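Local coordinates for protein beta-galactosidase (Trichoderma reesei, PDB 3OG2) that probably hydrolyses terminal non-reducing beta-D-galactose residues from beta-D-galactosides, as a glycoprotein of glycoside hydrolase family 35, at residues T473-A478 with P579-I584; E613-P618 with L638-A643; Y663-L668 with S860-G865. All coordinates share one frame; numbering follows the deposited sequence. Where two conformers were deposited one is given.

Interaction 1 of 3, residues T473-A478 with P579-I584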
loop_
_atom_site.group_PDB
_atom_site.type_symbol
_atom_site.label_atom_id
_atom_site.label_comp_id
_atom_site.label_asym_id
_atom_site.label_seq_id
_atom_site.Cartn_x
_atom_site.Cartn_y
_atom_site.Cartn_z
ATOM N N THR A 473 16.827 -11.714 17.233
ATOM C CA THR A 473 17.748 -12.256 16.239
ATOM C C THR A 473 18.821 -13.047 16.942
ATOM O O THR A 473 18.966 -12.962 18.194
ATOM C CB THR A 473 18.376 -11.137 15.374
ATOM O OG1 THR A 473 18.924 -11.725 14.186
ATOM C CG2 THR A 473 19.512 -10.407 16.099
ATOM N N TRP A 474 19.590 -13.788 16.165
ATOM C CA TRP A 474 20.835 -14.355 16.716
ATOM C C TRP A 474 21.749 -14.562 15.517
ATOM O O TRP A 474 21.247 -14.691 14.394
ATOM C CB TRP A 474 20.614 -15.660 17.485
ATOM C CG TRP A 474 20.110 -16.773 16.621
ATOM C CD1 TRP A 474 18.793 -17.087 16.414
ATOM C CD2 TRP A 474 20.877 -17.701 15.852
ATOM N NE1 TRP A 474 18.692 -18.154 15.555
ATOM C CE2 TRP A 474 19.950 -18.549 15.194
ATOM C CE3 TRP A 474 22.261 -17.863 15.660
ATOM C CZ2 TRP A 474 20.397 -19.560 14.364
ATOM C CZ3 TRP A 474 22.708 -18.885 14.820
ATOM C CH2 TRP A 474 21.749 -19.719 14.182
ATOM N N ASN A 475 23.065 -14.584 15.752
ATOM C CA ASN A 475 23.971 -14.959 14.688
ATOM C C ASN A 475 25.262 -15.464 15.313
ATOM O O ASN A 475 25.634 -15.118 16.427
ATOM C CB ASN A 475 24.262 -13.764 13.729
ATOM C CG ASN A 475 24.545 -14.320 12.342
ATOM O OD1 ASN A 475 24.896 -15.533 12.134
ATOM N ND2 ASN A 475 24.325 -13.550 11.321
ATOM N N GLU A 476 25.929 -16.321 14.557
ATOM C CA GLU A 476 27.259 -16.847 14.862
ATOM C C GLU A 476 28.269 -15.955 14.145
ATOM O O GLU A 476 28.348 -15.995 12.925
ATOM C CB GLU A 476 27.337 -18.302 14.400
ATOM C CG GLU A 476 28.745 -18.834 14.739
ATOM C CD GLU A 476 28.922 -20.317 14.589
ATOM O OE1 GLU A 476 27.911 -21.048 14.571
ATOM O OE2 GLU A 476 30.099 -20.709 14.522
ATOM N N PHE A 477 29.052 -15.153 14.843
ATOM C CA PHE A 477 30.104 -14.308 14.331
ATOM C C PHE A 477 31.425 -15.038 14.527
ATOM O O PHE A 477 31.506 -16.133 15.080
ATOM C CB PHE A 477 30.105 -12.964 15.052
ATOM C CG PHE A 477 28.802 -12.222 14.861
ATOM C CD1 PHE A 477 28.470 -11.742 13.622
ATOM C CD2 PHE A 477 27.902 -12.010 15.905
ATOM C CE1 PHE A 477 27.267 -11.087 13.428
ATOM C CE2 PHE A 477 26.727 -11.316 15.717
ATOM C CZ PHE A 477 26.401 -10.807 14.471
ATOM N N ALA A 478 32.502 -14.438 14.049
ATOM C CA ALA A 478 33.718 -15.273 14.052
ATOM C C ALA A 478 34.213 -15.574 15.461
ATOM O O ALA A 478 34.894 -16.575 15.692
ATOM C CB ALA A 478 34.755 -14.591 13.191
ATOM N N PRO A 579 21.013 -15.408 7.482
ATOM C CA PRO A 579 22.073 -14.834 6.636
ATOM C C PRO A 579 23.197 -14.238 7.467
ATOM O O PRO A 579 23.036 -13.818 8.637
ATOM C CB PRO A 579 21.362 -13.653 5.965
ATOM C CG PRO A 579 20.330 -13.235 7.003
ATOM C CD PRO A 579 19.822 -14.553 7.497
ATOM N N ASP A 580 24.377 -14.114 6.877
ATOM C CA ASP A 580 25.446 -13.336 7.505
ATOM C C ASP A 580 24.941 -11.913 7.676
ATOM O O ASP A 580 24.263 -11.358 6.787
ATOM C CB ASP A 580 26.674 -13.340 6.596
ATOM C CG ASP A 580 27.343 -14.690 6.507
ATOM O OD1 ASP A 580 26.973 -15.618 7.236
ATOM O OD2 ASP A 580 28.268 -14.788 5.659
ATOM N N SER A 581 25.235 -11.316 8.807
ATOM C CA SER A 581 24.637 -10.024 9.138
ATOM C C SER A 581 25.552 -9.208 10.077
ATOM O O SER A 581 26.577 -9.740 10.512
ATOM C CB SER A 581 23.288 -10.250 9.831
ATOM O OG SER A 581 23.500 -10.776 11.145
ATOM N N VAL A 582 25.155 -7.984 10.366
ATOM C CA VAL A 582 25.702 -7.261 11.513
ATOM C C VAL A 582 24.478 -6.752 12.258
ATOM O O VAL A 582 23.430 -6.455 11.649
ATOM C CB VAL A 582 26.626 -6.098 11.138
ATOM C CG1 VAL A 582 27.789 -6.561 10.259
ATOM C CG2 VAL A 582 25.845 -4.998 10.440
ATOM N N ILE A 583 24.560 -6.703 13.562
ATOM C CA ILE A 583 23.451 -6.271 14.388
ATOM C C ILE A 583 23.727 -4.837 14.835
ATOM O O ILE A 583 24.834 -4.570 15.300
ATOM C CB ILE A 583 23.249 -7.182 15.608
ATOM C CG1 ILE A 583 22.926 -8.629 15.177
ATOM C CG2 ILE A 583 22.177 -6.632 16.529
ATOM C CD1 ILE A 583 23.012 -9.657 16.275
ATOM N N ILE A 584 22.755 -3.943 14.622
ATOM C CA ILE A 584 23.002 -2.535 14.982
ATOM C C ILE A 584 21.896 -2.083 15.917
ATOM O O ILE A 584 20.704 -2.235 15.611
ATOM C CB ILE A 584 23.099 -1.643 13.726
ATOM C CG1 ILE A 584 24.281 -2.082 12.859
ATOM C CG2 ILE A 584 23.151 -0.146 14.111
ATOM C CD1 ILE A 584 24.546 -1.316 11.586
HETATM O O HOH W 1 21.518 -11.982 12.671
#
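Asn475 carries the direct polar link between the two segments: its amide nitrogen ND2 gives both hydrogens to the 579-584 chain. One N-H runs nearly straight to the hydroxyl of Ser581, Asn475 ND2 to Ser581 OG 2.9 Å with an angle of 162° at the hydrogen, and OG lies in the plane of the amide. The other is more bent, 3.0 Å from Asn475 ND2 to Pro579 O, and that carbonyl oxygen sits tilted out of the amide plane. With CG anti to the backbone N (chi1 -150°), the amide is carried toward the other chain, while OD1 turns back to accept a weak bond from the backbone N of Glu476. A water adds a second bridge, 2.8 Å from Ser581 OG and donating to Thr473 OG1, so the serine hydroxyl is gripped by both an amide and a water.

These segments join two beta-sheets. Residues 473-476 end the outermost strand 470-476 of one sheet, paired with strand 481-487, whereas the loop at 579-582 leads into strand 583-585 of another; the chains run nearly perpendicular, 96° apart, without forming a shared sheet.

Apolar contacts fill the remainder. Thr473 and Ile583 meet tip to tip, Thr473 CG2 against Ile583 CD1 at 3.6 Å. The side chain of Phe477 crosses that of Ile583 at about a right angle, its ring edge facing CD1, with 4.0 Å from Phe477 CZ to Ile583 CD1. The same edge receives the carbonyl oxygen of Ser581 in the ring plane, Ser581 O lying 3.3 Å from Phe477 CE1. Val482 touches both Phe477 and Ile583.

Interaction 2 of 3, residues E613-P618 with L638-A643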
loop_
_atom_site.group_PDB
_atom_site.type_symbol
_atom_site.label_atom_id
_atom_site.label_comp_id
_atom_site.label_asym_id
_atom_site.label_seq_id
_atom_site.Cartn_x
_atom_site.Cartn_y
_atom_site.Cartn_z
ATOM N N GLU A 613 25.311 1.434 18.063
ATOM C CA GLU A 613 26.118 0.361 18.620
ATOM C C GLU A 613 26.139 -0.789 17.608
ATOM O O GLU A 613 25.099 -1.228 17.157
ATOM C CB GLU A 613 25.563 -0.113 19.951
ATOM C CG GLU A 613 26.313 -1.310 20.553
ATOM C CD GLU A 613 25.582 -1.776 21.809
ATOM O OE1 GLU A 613 24.318 -1.892 21.834
ATOM O OE2 GLU A 613 26.232 -2.088 22.845
ATOM N N ILE A 614 27.326 -1.189 17.227
ATOM C CA ILE A 614 27.519 -2.219 16.202
ATOM C C ILE A 614 27.978 -3.499 16.856
ATOM O O ILE A 614 28.994 -3.472 17.562
ATOM C CB ILE A 614 28.590 -1.774 15.194
ATOM C CG1 ILE A 614 28.462 -0.308 14.861
ATOM C CG2 ILE A 614 28.517 -2.658 13.958
ATOM C CD1 ILE A 614 27.357 0.116 14.003
ATOM N N ILE A 615 27.220 -4.549 16.652
ATOM C CA ILE A 615 27.484 -5.837 17.315
ATOM C C ILE A 615 27.802 -6.878 16.281
ATOM O O ILE A 615 27.002 -7.054 15.331
ATOM C CB ILE A 615 26.253 -6.217 18.168
ATOM C CG1 ILE A 615 25.984 -5.165 19.264
ATOM C CG2 ILE A 615 26.371 -7.614 18.757
ATOM C CD1 ILE A 615 24.558 -5.215 19.811
ATOM N N GLY A 616 28.935 -7.542 16.406
ATOM C CA GLY A 616 29.325 -8.562 15.432
ATOM C C GLY A 616 30.195 -7.993 14.354
ATOM O O GLY A 616 29.863 -8.025 13.176
ATOM N N ILE A 617 31.335 -7.434 14.697
ATOM C CA ILE A 617 32.238 -6.858 13.709
ATOM C C ILE A 617 32.911 -7.930 12.856
ATOM O O ILE A 617 33.517 -8.789 13.469
ATOM C CB ILE A 617 33.312 -6.047 14.493
ATOM C CG1 ILE A 617 32.702 -5.076 15.518
ATOM C CG2 ILE A 617 34.221 -5.388 13.471
ATOM C CD1 ILE A 617 31.667 -4.183 14.942
ATOM N N PRO A 618 32.820 -7.891 11.517
ATOM C CA PRO A 618 33.440 -8.956 10.730
ATOM C C PRO A 618 34.952 -8.940 10.978
ATOM O O PRO A 618 35.634 -7.935 11.325
ATOM C CB PRO A 618 33.085 -8.612 9.291
ATOM C CG PRO A 618 32.043 -7.561 9.360
ATOM C CD PRO A 618 32.160 -6.874 10.705
ATOM N N LEU A 638 33.159 -6.519 25.172
ATOM C CA LEU A 638 32.637 -7.595 24.328
ATOM C C LEU A 638 33.007 -7.381 22.873
ATOM O O LEU A 638 32.634 -8.168 21.982
ATOM C CB LEU A 638 31.103 -7.656 24.481
ATOM C CG LEU A 638 30.623 -8.059 25.893
ATOM C CD1 LEU A 638 29.110 -8.079 25.932
ATOM C CD2 LEU A 638 31.236 -9.379 26.257
ATOM N N GLY A 639 33.673 -6.274 22.542
ATOM C CA GLY A 639 34.116 -6.027 21.155
ATOM C C GLY A 639 33.024 -5.343 20.343
ATOM O O GLY A 639 33.124 -5.333 19.107
ATOM N N ASP A 640 31.986 -4.777 20.970
ATOM C CA ASP A 640 30.997 -4.008 20.190
ATOM C C ASP A 640 31.546 -2.598 19.991
ATOM O O ASP A 640 32.359 -2.113 20.794
ATOM C CB ASP A 640 29.672 -3.973 20.939
ATOM C CG ASP A 640 29.123 -5.357 21.182
ATOM O OD1 ASP A 640 29.357 -6.246 20.337
ATOM O OD2 ASP A 640 28.415 -5.623 22.156
ATOM N N TRP A 641 31.114 -1.955 18.947
ATOM C CA TRP A 641 31.556 -0.597 18.669
ATOM C C TRP A 641 30.446 0.382 19.013
ATOM O O TRP A 641 29.300 0.169 18.580
ATOM C CB TRP A 641 31.921 -0.449 17.217
ATOM C CG TRP A 641 33.159 -1.173 16.802
ATOM C CD1 TRP A 641 33.985 -1.937 17.561
ATOM C CD2 TRP A 641 33.677 -1.167 15.473
ATOM N NE1 TRP A 641 34.993 -2.404 16.759
ATOM C CE2 TRP A 641 34.855 -1.966 15.480
ATOM C CE3 TRP A 641 33.243 -0.570 14.271
ATOM C CZ2 TRP A 641 35.615 -2.165 14.317
ATOM C CZ3 TRP A 641 34.030 -0.790 13.131
ATOM C CH2 TRP A 641 35.171 -1.563 13.165
ATOM N N ILE A 642 30.761 1.468 19.724
ATOM C CA ILE A 642 29.739 2.480 20.009
ATOM C C ILE A 642 30.212 3.775 19.350
ATOM O O ILE A 642 31.277 4.318 19.701
ATOM C CB ILE A 642 29.486 2.681 21.495
ATOM C CG1 ILE A 642 29.083 1.340 22.138
ATOM C CG2 ILE A 642 28.400 3.727 21.703
ATOM C CD1 ILE A 642 30.047 1.037 23.264
ATOM N N ALA A 643 29.412 4.221 18.412
ATOM C CA ALA A 643 29.758 5.398 17.600
ATOM C C ALA A 643 28.726 6.503 17.769
ATOM O O ALA A 643 27.565 6.246 18.147
ATOM C CB ALA A 643 29.937 4.957 16.156
HETATM O O HOH W 2 31.232 -7.312 18.057
#
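Ile617 lies over one face of the Trp641 indole, the two side chains crossing at about a right angle. Ile617 CD1 stands over the centre of the Trp641 ring system, 3.6 Å above the plane, and Ile617 CG1 makes a CH-pi contact 3.8 Å from the centroid of the five-membered ring, only 11° off its normal. Ile617 CG2, the other branch, reaches the six-membered ring, 3.6 Å from Trp641 CZ2. This cover continues past the strand pairing, since Ile617 belongs to the loop beyond residue 615.

Beneath it the backbones form an antiparallel pair. Ile614 and Trp641 exchange both hydrogen bonds, 2.8 Å from Ile614 N to Trp641 O and 3.0 Å from Trp641 N to Ile614 O, and both side chains lie on one face of the sheet. On the other face Glu613 and Ile642, a non-hydrogen-bonded pair, lie side by side and point the same way. Where the strands part, a water takes the N-H of Gly616 and donates to Gly639 O and Asp640 OD1, bridging the two chains there.

A second shell fixes these groups. Tyr633 stacks with Trp641. The two strands lie in the middle of the mixed sheet, 612-615 being flanked also by 583-585 and 641-643 by 629-635. Glu613 is held by Asn585 on the neighbouring strand and by Arg537, Asp640 by Lys480 and Tyr548; through Arg537, Lys480 and Tyr548 the two acids reach across to the preceding beta domain.

The two carboxylates approach within 4.2 Å, Glu613 OE2 to Asp640 OD2, both in buried residues. Their mutual repulsion is probably offset by the separate positive charges of Arg537 and Lys480, which would allow both acids to stay ionised.

Interaction 3 of 3, residues Y663-L668 with S860-G865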
loop_
_atom_site.group_PDB
_atom_site.type_symbol
_atom_site.label_atom_id
_atom_site.label_comp_id
_atom_site.label_asym_id
_atom_site.label_seq_id
_atom_site.Cartn_x
_atom_site.Cartn_y
_atom_site.Cartn_z
ATOM N N TYR A 663 -1.993 33.070 -10.589
ATOM C CA TYR A 663 -2.627 33.429 -11.838
ATOM C C TYR A 663 -3.924 32.647 -11.933
ATOM O O TYR A 663 -3.963 31.504 -11.519
ATOM C CB TYR A 663 -1.730 33.067 -13.029
ATOM C CG TYR A 663 -0.533 33.993 -13.130
ATOM C CD1 TYR A 663 0.653 33.809 -12.417
ATOM C CD2 TYR A 663 -0.595 35.096 -13.979
ATOM C CE1 TYR A 663 1.709 34.711 -12.574
ATOM C CE2 TYR A 663 0.446 35.984 -14.135
ATOM C CZ TYR A 663 1.594 35.771 -13.422
ATOM O OH TYR A 663 2.599 36.695 -13.602
ATOM N N LYS A 664 -4.938 33.249 -12.546
ATOM C CA LYS A 664 -6.249 32.604 -12.646
ATOM C C LYS A 664 -6.731 32.520 -14.080
ATOM O O LYS A 664 -6.499 33.457 -14.856
ATOM C CB LYS A 664 -7.226 33.439 -11.813
ATOM C CG LYS A 664 -8.686 32.988 -11.865
ATOM C CD LYS A 664 -9.580 34.015 -11.183
ATOM C CE LYS A 664 -11.029 33.583 -11.177
ATOM N NZ LYS A 664 -12.002 34.705 -11.267
ATOM N N VAL A 665 -7.462 31.449 -14.384
ATOM C CA VAL A 665 -8.149 31.354 -15.673
ATOM C C VAL A 665 -9.552 30.797 -15.424
ATOM O O VAL A 665 -9.721 29.893 -14.605
ATOM C CB VAL A 665 -7.324 30.559 -16.695
ATOM C CG1 VAL A 665 -7.148 29.097 -16.318
ATOM C CG2 VAL A 665 -7.985 30.632 -18.085
ATOM N N ASP A 666 -10.550 31.347 -16.123
ATOM C CA ASP A 666 -11.899 30.742 -16.069
ATOM C C ASP A 666 -11.857 29.370 -16.684
ATOM O O ASP A 666 -11.402 29.226 -17.822
ATOM C CB ASP A 666 -12.827 31.658 -16.844
ATOM C CG ASP A 666 -14.291 31.234 -16.750
ATOM O OD1 ASP A 666 -14.679 30.207 -16.168
ATOM O OD2 ASP A 666 -15.102 32.029 -17.281
ATOM N N SER A 667 -12.308 28.381 -15.922
ATOM C CA SER A 667 -12.329 27.047 -16.488
ATOM C C SER A 667 -13.749 26.560 -16.751
ATOM O O SER A 667 -13.979 25.362 -16.886
ATOM C CB SER A 667 -11.588 26.065 -15.584
ATOM O OG SER A 667 -11.462 24.770 -16.233
ATOM N N LEU A 668 -14.689 27.494 -16.894
ATOM C CA LEU A 668 -15.991 27.156 -17.470
ATOM C C LEU A 668 -16.370 28.180 -18.537
ATOM O O LEU A 668 -17.442 28.822 -18.518
ATOM C CB LEU A 668 -17.006 27.038 -16.339
ATOM C CG LEU A 668 -18.288 26.284 -16.701
ATOM C CD1 LEU A 668 -18.046 24.808 -17.032
ATOM C CD2 LEU A 668 -19.301 26.449 -15.536
ATOM N N SER A 860 -0.073 34.458 -20.385
ATOM C CA SER A 860 -0.887 35.459 -21.075
ATOM C C SER A 860 -2.345 35.056 -21.195
ATOM O O SER A 860 -3.269 35.848 -21.492
ATOM C CB SER A 860 -0.268 35.694 -22.469
ATOM O OG SER A 860 -0.391 34.507 -23.250
ATOM N N ASP A 861 -2.624 33.769 -20.982
ATOM C CA ASP A 861 -4.013 33.303 -21.052
ATOM C C ASP A 861 -4.684 33.407 -19.690
ATOM O O ASP A 861 -5.886 33.149 -19.566
ATOM C CB ASP A 861 -4.047 31.864 -21.570
ATOM C CG ASP A 861 -3.639 31.784 -23.031
ATOM O OD1 ASP A 861 -4.284 32.476 -23.856
ATOM O OD2 ASP A 861 -2.682 31.035 -23.345
ATOM N N PHE A 862 -3.911 33.766 -18.686
ATOM C CA PHE A 862 -4.401 33.896 -17.317
ATOM C C PHE A 862 -4.476 35.375 -16.926
ATOM O O PHE A 862 -4.007 36.208 -17.685
ATOM C CB PHE A 862 -3.435 33.223 -16.359
ATOM C CG PHE A 862 -3.367 31.711 -16.423
ATOM C CD1 PHE A 862 -2.950 31.038 -17.567
ATOM C CD2 PHE A 862 -3.733 30.976 -15.289
ATOM C CE1 PHE A 862 -2.883 29.625 -17.542
ATOM C CE2 PHE A 862 -3.613 29.582 -15.275
ATOM C CZ PHE A 862 -3.182 28.914 -16.404
ATOM N N THR A 863 -5.062 35.638 -15.775
ATOM C CA THR A 863 -5.180 36.973 -15.207
ATOM C C THR A 863 -4.400 36.989 -13.889
ATOM O O THR A 863 -4.299 35.979 -13.216
ATOM C CB THR A 863 -6.639 37.310 -14.884
ATOM O OG1 THR A 863 -7.232 37.714 -16.141
ATOM C CG2 THR A 863 -6.768 38.471 -13.932
ATOM N N HIS A 864 -3.839 38.114 -13.509
ATOM C CA HIS A 864 -3.177 38.278 -12.231
ATOM C C HIS A 864 -3.710 39.572 -11.617
ATOM O O HIS A 864 -3.794 40.560 -12.351
ATOM C CB HIS A 864 -1.653 38.383 -12.321
ATOM C CG HIS A 864 -1.044 38.651 -10.969
ATOM N ND1 HIS A 864 -0.536 39.882 -10.602
ATOM C CD2 HIS A 864 -0.888 37.793 -9.901
ATOM C CE1 HIS A 864 -0.081 39.772 -9.340
ATOM N NE2 HIS A 864 -0.286 38.527 -8.908
ATOM N N GLY A 865 -4.046 39.559 -10.345
ATOM C CA GLY A 865 -4.413 40.796 -9.645
ATOM C C GLY A 865 -4.234 40.591 -8.146
ATOM O O GLY A 865 -4.087 39.499 -7.584
#
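A single antiparallel beta bridge fastens the loop at 860-865 to strand 663-666, the outermost strand of a five-stranded antiparallel sheet in the C-terminal all-beta part of the protein. Lys664 and Thr863 form the hydrogen-bonded pair, with 2.9 Å from Lys664 N to Thr863 O and 2.8 Å from Thr863 N to Lys664 O. Strand 883-894 pairs with Tyr663 and Val665 from its own side, leaving the Lys664 backbone to the loop.

Phe862 is turned inward beside this bridge. Its CG stands anti to the carbonyl carbon (chi1 -70°), on the side of the backbone N; the ring meets Tyr663, Lys664 and Val665. Val665 puts CG1 over one face of the Phe862 ring, 3.7 Å above the plane and offset toward the rim, in a CH-pi contact. The backbone N of Lys664 lies in plane at the ring edge, while Tyr663 CB packs 3.7 Å from Phe862 CD2. Val665 CG2, the other methyl, lies 3.6 Å from Asp861 O. Replacing Phe862 with an alanine would probably open a gap beside Val665 and Tyr663, with CG1 of the valine losing the ring face on which it rests.

Farther out, Tyr663 and His864 cross obliquely, their ring planes at 43°. The closest touch is made not by the imidazole but by His864 CB, 3.7 Å from Tyr663 CE2. The phenol hydroxyl is hydrogen-bonded to Lys661.

Two backbone bonds thus supply the direct polar hold, and the neighbouring aromatic and aliphatic carbons add dispersion and hydrophobic burial; the contact probably depends little on charge, and its buried side is the one with Phe862 and Val665.

From the N terminus, interaction 1 comes first: 473-478 meets 579-584, closing a loop of 100 intervening residues and joining the edge of one beta-sheet to the next. Interaction 2 follows, with just 19 residues between 613-618 and 638-643, pairing strands within that second sheet. Interaction 3 spans 191 residues, tying strand 663-666 to a loop ahead of strand 883-894. The three are in series, neither nesting nor crossing. Interactions 1 and 2 adjoin, centres 11 Å apart, through neighbouring strands 583-585 and 612-615 and the packing of Phe477 on Gly616. Interaction 3 lies remote, its centre about 62 Å from the centres of both.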